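Side-chain contacts in hemolysin II regulatory protein (Bacillus cereus, PDB 2JJ7), which probably binds DNA through a helix-turn-helix domain as a dimeric transcriptional regulator of the TetR family: residues Y55-V58 with F59-Y62; L103-E106 with E107-E111; F142-F145 with S146-H149; I151-I154 with T155-L159. All blocks are in the same frame, centred on the assembly; numbering follows the deposited sequence. Where two conformers were deposited one is given.

Contact 1: Y55-V58 with F59-Y62; sequences YYEV and FKKY
Tyr-55 and Phe-59, one turn apart on helix 51-62, pack their rings side by side, both pointing to the same flank of the helix. With CG of Tyr-55 anti to the backbone N (chi1 -172°), the ring rises beside the helix, and its contacts with Phe-59 begin only beyond CB and CG. CE1 lies 3.9 Å from Phe-59 CE2, CZ comes within 3.5 Å of the same carbon, and at the tip OH meets Phe-59 CE2 at 3.4 Å. Phe-59 thus offers its CD2-CE2 edge to one face of Tyr-55, displaced toward the rim, in an offset edge-to-face pair with centroids 5.3 Å apart and planes at 68°. The tyrosine hydroxyl in turn lies near the plane of the phenylalanine ring, at its edge. Beneath the rings, Phe-59 N donates to Tyr-55 O in the ordinary helical bond.

Farther along, Val-58 CG1 approaches Tyr-62 CD2 at 4.2 Å on the side that faces helix 5-23, where Val-58 touches Ala-16. On the outer flank the extended Lys-60 chain runs beside bent Glu-57, whose OE1 lies 3.5 Å from Lys-60 CD but 4.2 Å from Lys-60 NZ; any attraction is probably loosely electrostatic, beyond salt-bridge distance.

Rings of Phe-20 and Tyr-25 also meet Tyr-55 edge-to-face, which helps to fix its rotation, and its hydroxyl is hydrogen-bonded to Glu-107. The chemistry is therefore divided: an aromatic wall ending in one satisfied buried hydroxyl joins helix 51-62, which follows the predicted helix-turn-helix, to helix 98-109 of the C-terminal domain, while charged chains line the outside.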
loop_
_atom_site.group_PDB
_atom_site.type_symbol
_atom_site.label_atom_id
_atom_site.label_comp_id
_atom_site.label_asym_id
_atom_site.label_seq_id
_atom_site.Cartn_x
_atom_site.Cartn_y
_atom_site.Cartn_z
ATOM N N TYR B 55 5.502 -9.067 22.989
ATOM C CA TYR B 55 5.532 -8.653 21.585
ATOM C C TYR B 55 6.721 -9.247 20.847
ATOM O O TYR B 55 6.553 -9.807 19.773
ATOM C CB TYR B 55 5.593 -7.143 21.519
ATOM C CG TYR B 55 5.432 -6.533 20.142
ATOM C CD1 TYR B 55 6.508 -5.911 19.527
ATOM C CD2 TYR B 55 4.198 -6.518 19.487
ATOM C CE1 TYR B 55 6.388 -5.314 18.304
ATOM C CE2 TYR B 55 4.064 -5.912 18.228
ATOM C CZ TYR B 55 5.175 -5.310 17.660
ATOM O OH TYR B 55 5.127 -4.679 16.457
ATOM N N TYR B 56 7.912 -9.131 21.437
ATOM C CA TYR B 56 9.109 -9.753 20.875
ATOM C C TYR B 56 8.870 -11.251 20.661
ATOM O O TYR B 56 9.160 -11.776 19.587
ATOM C CB TYR B 56 10.339 -9.546 21.771
ATOM C CG TYR B 56 10.896 -8.131 21.835
ATOM C CD1 TYR B 56 10.531 -7.151 20.913
ATOM C CD2 TYR B 56 11.828 -7.791 22.806
ATOM C CE1 TYR B 56 11.063 -5.862 20.988
ATOM C CE2 TYR B 56 12.362 -6.523 22.881
ATOM C CZ TYR B 56 11.982 -5.562 21.985
ATOM O OH TYR B 56 12.542 -4.303 22.096
ATOM N N GLU B 57 8.326 -11.924 21.671
ATOM C CA GLU B 57 8.082 -13.358 21.594
ATOM C C GLU B 57 7.040 -13.721 20.525
ATOM O O GLU B 57 7.099 -14.805 19.943
ATOM C CB GLU B 57 7.677 -13.910 22.963
ATOM C CG GLU B 57 8.795 -13.934 23.996
ATOM C CD GLU B 57 10.007 -14.747 23.556
ATOM O OE1 GLU B 57 9.837 -15.832 22.965
ATOM O OE2 GLU B 57 11.136 -14.287 23.798
ATOM N N VAL B 58 6.110 -12.803 20.265
ATOM C CA VAL B 58 5.112 -12.973 19.204
ATOM C C VAL B 58 5.778 -12.988 17.827
ATOM O O VAL B 58 5.516 -13.883 17.021
ATOM C CB VAL B 58 3.999 -11.898 19.266
ATOM C CG1 VAL B 58 3.221 -11.827 17.940
ATOM C CG2 VAL B 58 3.053 -12.221 20.406
ATOM N N PHE B 59 6.656 -12.019 17.579
ATOM C CA PHE B 59 7.451 -11.993 16.340
ATOM C C PHE B 59 8.345 -13.231 16.191
ATOM O O PHE B 59 8.452 -13.791 15.107
ATOM C CB PHE B 59 8.247 -10.689 16.230
ATOM C CG PHE B 59 7.539 -9.635 15.404
ATOM C CD1 PHE B 59 7.665 -9.630 14.019
ATOM C CD2 PHE B 59 6.738 -8.669 16.012
ATOM C CE1 PHE B 59 6.993 -8.654 13.223
ATOM C CE2 PHE B 59 6.073 -7.699 15.246
ATOM C CZ PHE B 59 6.203 -7.699 13.843
ATOM N N LYS B 60 8.942 -13.663 17.301
ATOM C CA LYS B 60 9.780 -14.857 17.337
ATOM C C LYS B 60 8.974 -16.127 17.017
ATOM O O LYS B 60 9.409 -16.925 16.204
ATOM C CB LYS B 60 10.448 -14.981 18.713
ATOM C CG LYS B 60 11.514 -16.044 18.827
ATOM C CD LYS B 60 11.988 -16.137 20.265
ATOM C CE LYS B 60 13.247 -16.980 20.395
ATOM N NZ LYS B 60 13.608 -17.205 21.826
ATOM N N LYS B 61 7.813 -16.304 17.656
ATOM C CA LYS B 61 6.993 -17.497 17.441
ATOM C C LYS B 61 6.321 -17.516 16.071
ATOM O O LYS B 61 6.297 -18.557 15.417
ATOM C CB LYS B 61 5.921 -17.668 18.529
ATOM C CG LYS B 61 5.232 -19.032 18.440
ATOM C CD LYS B 61 4.358 -19.348 19.616
ATOM C CE LYS B 61 3.736 -20.738 19.478
ATOM N NZ LYS B 61 4.724 -21.861 19.544
ATOM N N TYR B 62 5.785 -16.374 15.636
ATOM C CA TYR B 62 4.940 -16.343 14.439
ATOM C C TYR B 62 5.575 -15.671 13.230
ATOM O O TYR B 62 4.974 -15.629 12.153
ATOM C CB TYR B 62 3.563 -15.734 14.748
ATOM C CG TYR B 62 2.833 -16.458 15.853
ATOM C CD1 TYR B 62 2.338 -17.754 15.654
ATOM C CD2 TYR B 62 2.640 -15.860 17.110
ATOM C CE1 TYR B 62 1.665 -18.442 16.682
ATOM C CE2 TYR B 62 1.968 -16.543 18.142
ATOM C CZ TYR B 62 1.486 -17.835 17.921
ATOM O OH TYR B 62 0.825 -18.522 18.927
#

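Contact 2: L103-E106 with E107-E111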
loop_
_atom_site.group_PDB
_atom_site.type_symbol
_atom_site.label_atom_id
_atom_site.label_comp_id
_atom_site.label_asym_id
_atom_site.label_seq_id
_atom_site.Cartn_x
_atom_site.Cartn_y
_atom_site.Cartn_z
ATOM N N LEU B 103 1.240 -6.145 11.936
ATOM C CA LEU B 103 2.250 -5.653 12.871
ATOM C C LEU B 103 3.533 -5.251 12.167
ATOM O O LEU B 103 4.113 -4.204 12.493
ATOM C CB LEU B 103 2.539 -6.684 13.969
ATOM C CG LEU B 103 1.345 -7.070 14.838
ATOM C CD1 LEU B 103 1.747 -8.168 15.829
ATOM C CD2 LEU B 103 0.760 -5.843 15.552
ATOM N N ALA B 104 3.976 -6.074 11.208
ATOM C CA ALA B 104 5.170 -5.736 10.439
ATOM C C ALA B 104 4.920 -4.514 9.590
ATOM O O ALA B 104 5.805 -3.685 9.466
ATOM C CB ALA B 104 5.652 -6.899 9.562
ATOM N N TYR B 105 3.725 -4.387 9.012
ATOM C CA TYR B 105 3.446 -3.190 8.213
ATOM C C TYR B 105 3.633 -1.924 9.059
ATOM O O TYR B 105 4.334 -0.983 8.628
ATOM C CB TYR B 105 2.062 -3.227 7.547
ATOM C CG TYR B 105 1.727 -1.971 6.754
ATOM C CD1 TYR B 105 2.088 -1.854 5.413
ATOM C CD2 TYR B 105 1.063 -0.893 7.356
ATOM C CE1 TYR B 105 1.786 -0.696 4.684
ATOM C CE2 TYR B 105 0.777 0.259 6.646
ATOM C CZ TYR B 105 1.130 0.348 5.308
ATOM O OH TYR B 105 0.839 1.494 4.614
ATOM N N GLU B 106 3.017 -1.907 10.245
ATOM C CA GLU B 106 3.103 -0.757 11.154
ATOM C C GLU B 106 4.546 -0.413 11.508
ATOM O O GLU B 106 4.907 0.758 11.535
ATOM C CB GLU B 106 2.308 -0.991 12.450
ATOM C CG GLU B 106 0.784 -0.839 12.334
ATOM C CD GLU B 106 0.329 0.458 11.641
ATOM O OE1 GLU B 106 0.962 1.534 11.845
ATOM O OE2 GLU B 106 -0.678 0.384 10.896
ATOM N N GLU B 107 5.359 -1.433 11.793
ATOM C CA GLU B 107 6.764 -1.218 12.166
ATOM C C GLU B 107 7.578 -0.736 10.982
ATOM O O GLU B 107 8.568 -0.007 11.151
ATOM C CB GLU B 107 7.395 -2.500 12.726
ATOM C CG GLU B 107 6.724 -3.051 13.997
ATOM C CD GLU B 107 7.145 -2.331 15.288
ATOM O OE1 GLU B 107 8.002 -1.420 15.233
ATOM O OE2 GLU B 107 6.614 -2.681 16.369
ATOM N N ILE B 108 7.193 -1.169 9.780
ATOM C CA ILE B 108 7.875 -0.715 8.558
ATOM C C ILE B 108 7.555 0.746 8.279
ATOM O O ILE B 108 8.439 1.505 7.932
ATOM C CB ILE B 108 7.510 -1.571 7.317
ATOM C CG1 ILE B 108 8.022 -3.008 7.491
ATOM C CG2 ILE B 108 8.080 -0.945 6.016
ATOM C CD1 ILE B 108 7.510 -3.969 6.415
ATOM N N ILE B 109 6.295 1.141 8.411
ATOM C CA ILE B 109 5.925 2.486 7.987
ATOM C C ILE B 109 6.246 3.503 9.061
ATOM O O ILE B 109 6.456 4.673 8.752
ATOM C CB ILE B 109 4.433 2.632 7.556
ATOM C CG1 ILE B 109 3.497 2.133 8.665
ATOM C CG2 ILE B 109 4.205 1.930 6.220
ATOM C CD1 ILE B 109 2.127 2.800 8.690
ATOM N N LYS B 110 6.261 3.057 10.317
ATOM C CA LYS B 110 6.585 3.948 11.429
ATOM C C LYS B 110 7.608 3.310 12.365
ATOM O O LYS B 110 7.262 2.543 13.267
ATOM C CB LYS B 110 5.323 4.396 12.189
ATOM C CG LYS B 110 5.603 5.483 13.241
ATOM C CD LYS B 110 4.325 6.018 13.859
ATOM C CE LYS B 110 4.627 6.973 15.003
ATOM N NZ LYS B 110 3.410 7.740 15.405
ATOM N N GLU B 111 8.871 3.642 12.129
ATOM C CA GLU B 111 9.975 3.087 12.890
ATOM C C GLU B 111 9.813 3.317 14.392
ATOM O O GLU B 111 9.665 4.456 14.850
ATOM C CB GLU B 111 11.290 3.694 12.401
ATOM C CG GLU B 111 12.529 3.022 12.971
ATOM C CD GLU B 111 13.832 3.583 12.422
ATOM O OE1 GLU B 111 13.803 4.427 11.496
ATOM O OE2 GLU B 111 14.893 3.167 12.924
#
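Tyr-105 and Ile-109 meet one turn apart near the C-terminal end of helix 98-109, in the all-helical C-terminal domain of this TetR-family protein. The isoleucine slants across one face of the phenol ring. Its CG2 makes a CH-pi contact 3.9 Å from the centroid of the Tyr-105 ring and 24° off the normal, shifted toward the CZ side, while CD1 reaches the rim at Tyr-105 CE2, 3.5 Å away. Both branches can do this because CG1 of Ile-109 stands between its own backbone N and carbonyl carbon (chi1 54°), a crowded position that also brings CG1 to 3.2 Å from Tyr-105 O.

Glu-106 runs alongside Ile-109 in the same direction. Its chain bends at chi2 (-50°), laying OE1 against the CD1 methyl, while OE2 is placed to hydrogen-bond with Ser-146 of the second subunit. The Tyr-105 ring likewise stacks on His-149 of that subunit, so this flank of the helix belongs to the dimer interface.

Glu-107 points another way, with its chain also bent at chi2. OE2, already engaged by Tyr-55, also forms a salt bridge with Arg-114, and OE1 is hydrogen-bonded to Ser-112; these partners hold the carboxylate and probably favour its charged form. Lys-110 is the first residue to leave helical geometry, yet its N still donates to Glu-106 O at 2.9 Å.

Contact 3: F142-F145 with S146-H149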
loop_
_atom_site.group_PDB
_atom_site.type_symbol
_atom_site.label_atom_id
_atom_site.label_comp_id
_atom_site.label_asym_id
_atom_site.label_seq_id
_atom_site.Cartn_x
_atom_site.Cartn_y
_atom_site.Cartn_z
ATOM N N PHE B 142 12.166 -5.286 -15.103
ATOM C CA PHE B 142 11.189 -4.546 -14.298
ATOM C C PHE B 142 11.152 -3.073 -14.714
ATOM O O PHE B 142 12.185 -2.476 -15.036
ATOM C CB PHE B 142 11.461 -4.647 -12.782
ATOM C CG PHE B 142 11.424 -6.066 -12.218
ATOM C CD1 PHE B 142 10.637 -7.067 -12.807
ATOM C CD2 PHE B 142 12.173 -6.388 -11.087
ATOM C CE1 PHE B 142 10.618 -8.368 -12.291
ATOM C CE2 PHE B 142 12.168 -7.701 -10.553
ATOM C CZ PHE B 142 11.385 -8.682 -11.148
ATOM N N HIS B 143 9.958 -2.493 -14.685
ATOM C CA HIS B 143 9.758 -1.101 -15.089
ATOM C C HIS B 143 8.825 -0.405 -14.110
ATOM O O HIS B 143 7.691 -0.843 -13.911
ATOM C CB HIS B 143 9.198 -1.047 -16.505
ATOM C CG HIS B 143 9.972 -1.879 -17.477
ATOM N ND1 HIS B 143 11.083 -1.405 -18.142
ATOM C CD2 HIS B 143 9.818 -3.166 -17.870
ATOM C CE1 HIS B 143 11.571 -2.359 -18.914
ATOM N NE2 HIS B 143 10.822 -3.438 -18.767
ATOM N N PHE B 144 9.318 0.670 -13.495
ATOM C CA PHE B 144 8.584 1.401 -12.463
ATOM C C PHE B 144 9.125 2.817 -12.328
ATOM O O PHE B 144 10.293 3.053 -12.603
ATOM C CB PHE B 144 8.645 0.650 -11.109
ATOM C CG PHE B 144 10.029 0.166 -10.717
ATOM C CD1 PHE B 144 10.356 -1.187 -10.796
ATOM C CD2 PHE B 144 10.993 1.060 -10.229
ATOM C CE1 PHE B 144 11.649 -1.651 -10.432
ATOM C CE2 PHE B 144 12.291 0.618 -9.863
ATOM C CZ PHE B 144 12.610 -0.739 -9.959
ATOM N N PHE B 145 8.283 3.758 -11.898
ATOM C CA PHE B 145 8.699 5.163 -11.846
ATOM C C PHE B 145 9.677 5.478 -10.705
ATOM O O PHE B 145 10.518 6.376 -10.832
ATOM C CB PHE B 145 7.497 6.143 -11.888
ATOM C CG PHE B 145 6.707 6.242 -10.595
ATOM C CD1 PHE B 145 5.740 5.288 -10.271
ATOM C CD2 PHE B 145 6.890 7.321 -9.736
ATOM C CE1 PHE B 145 4.982 5.378 -9.068
ATOM C CE2 PHE B 145 6.150 7.426 -8.545
ATOM C CZ PHE B 145 5.184 6.449 -8.211
ATOM N N SER B 146 9.570 4.730 -9.609
ATOM C CA SER B 146 10.359 4.990 -8.416
ATOM C C SER B 146 10.477 3.702 -7.634
ATOM O O SER B 146 9.484 2.998 -7.429
ATOM C CB SER B 146 9.688 6.074 -7.562
ATOM O OG SER B 146 10.122 6.046 -6.211
ATOM N N ILE B 147 11.702 3.394 -7.219
ATOM C CA ILE B 147 11.971 2.206 -6.425
ATOM C C ILE B 147 11.238 2.237 -5.071
ATOM O O ILE B 147 10.658 1.226 -4.670
ATOM C CB ILE B 147 13.499 1.935 -6.252
ATOM C CG1 ILE B 147 13.743 0.743 -5.329
ATOM C CG2 ILE B 147 14.229 3.148 -5.697
ATOM C CD1 ILE B 147 13.602 -0.571 -6.009
ATOM N N ASN B 148 11.260 3.378 -4.380
ATOM C CA ASN B 148 10.625 3.482 -3.062
ATOM C C ASN B 148 9.099 3.418 -3.126
ATOM O O ASN B 148 8.464 2.886 -2.228
ATOM C CB ASN B 148 11.063 4.757 -2.330
ATOM C CG ASN B 148 12.539 4.729 -1.922
ATOM O OD1 ASN B 148 13.119 3.669 -1.649
ATOM N ND2 ASN B 148 13.146 5.904 -1.865
ATOM N N HIS B 149 8.515 3.949 -4.194
ATOM C CA HIS B 149 7.074 3.914 -4.351
ATOM C C HIS B 149 6.613 2.495 -4.637
ATOM O O HIS B 149 5.575 2.075 -4.134
ATOM C CB HIS B 149 6.638 4.876 -5.442
ATOM C CG HIS B 149 6.747 6.325 -5.049
ATOM N ND1 HIS B 149 5.708 7.021 -4.469
ATOM C CD2 HIS B 149 7.773 7.207 -5.153
ATOM C CE1 HIS B 149 6.081 8.272 -4.253
ATOM N NE2 HIS B 149 7.329 8.410 -4.659
#
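The ring of Phe-145 meets His-149 where the loop before helix 147-158 enters its first turn. The two side chains cross at about a right angle, but their ring planes are inclined by only 36°, an oblique pairing with centroids 4.9 Å apart. Phe-145 places its far rim over one face of the imidazole: CZ lies 3.5 Å from His-149 CG, with CB equally near, and CE2 sits off-centre above the ring. Nearer its root, the same phenyl ring takes an off-centre CH-pi contact from Ser-146 CB, 4.2 Å from the centroid. On the other flank, Phe-144 and Ile-147 run side by side; CE2 of Phe-144 is 4.0 Å from Ile-147 CB, and its CZ also approaches the CD1 methyl.

What positions these groups is the Phe-145 torsion and the helix cap. CG of Phe-145 lies between its own N and carbonyl carbon (chi1 75°), folding the ring back beside Ser-146 N and on toward the helix. Ser-146 occupies the N-cap position, and its OG accepts a weak capping bond from His-149 N at 3.3 Å, although the hydroxyl is not placed with full certainty. Its carbonyl oxygen accepts from Thr-150 OG1 as well.

Phe-145 packs on Glu-22 of the second subunit and His-149 on Ile-109 of that subunit, so the aromatic pair borders the dimer interface. Away from that side, Phe-144 reaches Glu-137 and Leu-180 while Ile-147 rests on Leu-133 and Gln-134. The start of helix 147-158 is thereby set against helix 129-138, with helix 169-181 meeting the loop beside it.

Contact 4: I151-I154 with T155-L159; sequences IHWI and TSIVL
The indole of Trp-153 carries Ile-157 CD1 on one face, in helix 147-158 of this TetR-family protein, which lies in the dimer interface. The methyl stands 4.0 Å from the centroid of the five-membered ring, 24° off its normal, and leans toward CE2 of Trp-153, its closest ring atom, with NE1 and CZ2 next. A ring of Phe-160 from the second subunit also stacks on the indole. His-152 is met obliquely by Ser-156 CB, and its ring meets that of His-152 of the other subunit with the two planes nearly perpendicular.

On the flank toward helices 79-96 and 169-181, Ile-154 and Val-158 lie side by side, their CG2 methyls 3.8 Å apart.

Two carbonyls are doubly used. Trp-153 O accepts from Ile-157 N and, at 2.8 Å, from Ser-156 OG, which chi1 of 74° turns back over the preceding turn; that hydroxyl is also hydrogen-bonded to Ser-156 of the second subunit. Such side-chain bonds satisfy buried hydroxyls within the helix itself. At Ile-151 O, Thr-155 N arrives nearly along the C=O axis, while Thr-155 OG1 donates from above the carbonyl plane at 2.8 Å.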
loop_
_atom_site.group_PDB
_atom_site.type_symbol
_atom_site.label_atom_id
_atom_site.label_comp_id
_atom_site.label_asym_id
_atom_site.label_seq_id
_atom_site.Cartn_x
_atom_site.Cartn_y
_atom_site.Cartn_z
ATOM N N ILE B 151 8.377 -0.313 -3.732
ATOM C CA ILE B 151 8.526 -0.960 -2.428
ATOM C C ILE B 151 7.288 -0.697 -1.570
ATOM O O ILE B 151 6.691 -1.631 -1.065
ATOM C CB ILE B 151 9.838 -0.514 -1.717
ATOM C CG1 ILE B 151 11.058 -1.085 -2.479
ATOM C CG2 ILE B 151 9.842 -0.934 -0.219
ATOM C CD1 ILE B 151 12.383 -0.536 -2.049
ATOM N N HIS B 152 6.881 0.560 -1.411
ATOM C CA HIS B 152 5.709 0.819 -0.572
ATOM C C HIS B 152 4.434 0.152 -1.134
ATOM O O HIS B 152 3.628 -0.390 -0.377
ATOM C CB HIS B 152 5.460 2.315 -0.302
ATOM C CG HIS B 152 4.250 2.547 0.552
ATOM N ND1 HIS B 152 4.255 2.342 1.916
ATOM C CD2 HIS B 152 2.969 2.852 0.225
ATOM C CE1 HIS B 152 3.046 2.564 2.399
ATOM N NE2 HIS B 152 2.245 2.871 1.393
ATOM N N TRP B 153 4.252 0.207 -2.453
ATOM C CA TRP B 153 3.119 -0.470 -3.099
ATOM C C TRP B 153 3.050 -1.972 -2.737
ATOM O O TRP B 153 2.024 -2.450 -2.249
ATOM C CB TRP B 153 3.148 -0.239 -4.619
ATOM C CG TRP B 153 2.160 -1.075 -5.412
ATOM C CD1 TRP B 153 0.804 -0.988 -5.373
ATOM C CD2 TRP B 153 2.467 -2.103 -6.370
ATOM N NE1 TRP B 153 0.237 -1.891 -6.253
ATOM C CE2 TRP B 153 1.235 -2.600 -6.864
ATOM C CE3 TRP B 153 3.659 -2.644 -6.867
ATOM C CZ2 TRP B 153 1.162 -3.626 -7.818
ATOM C CZ3 TRP B 153 3.586 -3.667 -7.825
ATOM C CH2 TRP B 153 2.344 -4.144 -8.285
ATOM N N ILE B 154 4.151 -2.694 -2.929
ATOM C CA ILE B 154 4.190 -4.133 -2.657
ATOM C C ILE B 154 4.028 -4.446 -1.151
ATOM O O ILE B 154 3.299 -5.376 -0.744
ATOM C CB ILE B 154 5.506 -4.778 -3.235
ATOM C CG1 ILE B 154 5.501 -4.743 -4.766
ATOM C CG2 ILE B 154 5.704 -6.214 -2.701
ATOM C CD1 ILE B 154 6.807 -5.252 -5.429
ATOM N N THR B 155 4.692 -3.653 -0.317
ATOM C CA THR B 155 4.583 -3.791 1.128
ATOM C C THR B 155 3.116 -3.691 1.576
ATOM O O THR B 155 2.640 -4.480 2.407
ATOM C CB THR B 155 5.479 -2.714 1.817
ATOM O OG1 THR B 155 6.852 -2.931 1.417
ATOM C CG2 THR B 155 5.383 -2.763 3.351
ATOM N N SER B 156 2.398 -2.715 1.030
ATOM C CA SER B 156 1.030 -2.468 1.442
ATOM C C SER B 156 0.106 -3.607 1.036
ATOM O O SER B 156 -0.768 -4.001 1.803
ATOM C CB SER B 156 0.527 -1.126 0.895
ATOM O OG SER B 156 0.250 -1.206 -0.496
ATOM N N ILE B 157 0.298 -4.143 -0.164
ATOM C CA ILE B 157 -0.580 -5.219 -0.634
ATOM C C ILE B 157 -0.207 -6.612 -0.084
ATOM O O ILE B 157 -1.088 -7.410 0.241
ATOM C CB ILE B 157 -0.726 -5.223 -2.175
ATOM C CG1 ILE B 157 0.620 -5.486 -2.851
ATOM C CG2 ILE B 157 -1.324 -3.882 -2.652
ATOM C CD1 ILE B 157 0.595 -5.307 -4.387
ATOM N N VAL B 158 1.087 -6.895 0.027
ATOM C CA VAL B 158 1.538 -8.217 0.440
ATOM C C VAL B 158 1.286 -8.446 1.932
ATOM O O VAL B 158 1.005 -9.580 2.362
ATOM C CB VAL B 158 3.039 -8.456 0.065
ATOM C CG1 VAL B 158 3.644 -9.607 0.870
ATOM C CG2 VAL B 158 3.140 -8.747 -1.421
ATOM N N LEU B 159 1.385 -7.380 2.723
ATOM C CA LEU B 159 1.215 -7.532 4.184
ATOM C C LEU B 159 -0.213 -7.368 4.673
ATOM O O LEU B 159 -0.469 -7.527 5.859
ATOM C CB LEU B 159 2.126 -6.571 4.950
ATOM C CG LEU B 159 3.629 -6.724 4.687
ATOM C CD1 LEU B 159 4.407 -5.737 5.545
ATOM C CD2 LEU B 159 4.061 -8.157 4.989
#

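How the contacts relate
Contacts 1 and 2 meet directly: Tyr-55 OH lies 2.5 Å from Glu-107 OE2, a probable hydrogen bond, and Phe-59 CZ packs 3.8 Å from Leu-103 CB, linking helix 51-62 to helix 98-109. Contact 2 in turn touches contact 4, where Tyr-105 OH comes 3.3 Å from His-152 CE1 and Ile-108 CD1 packs on Leu-159 CD1. Contact 3 covers the loop and first turn leading into helix 147-158, and contact 4 later turns of the same helix, centres about 13 Å apart. Contacts 2, 3 and 4 all reach the second subunit, whereas contact 1 does not; it lies about 32 Å, centre to centre, from contact 3, close to the predicted helix-turn-helix in sequence.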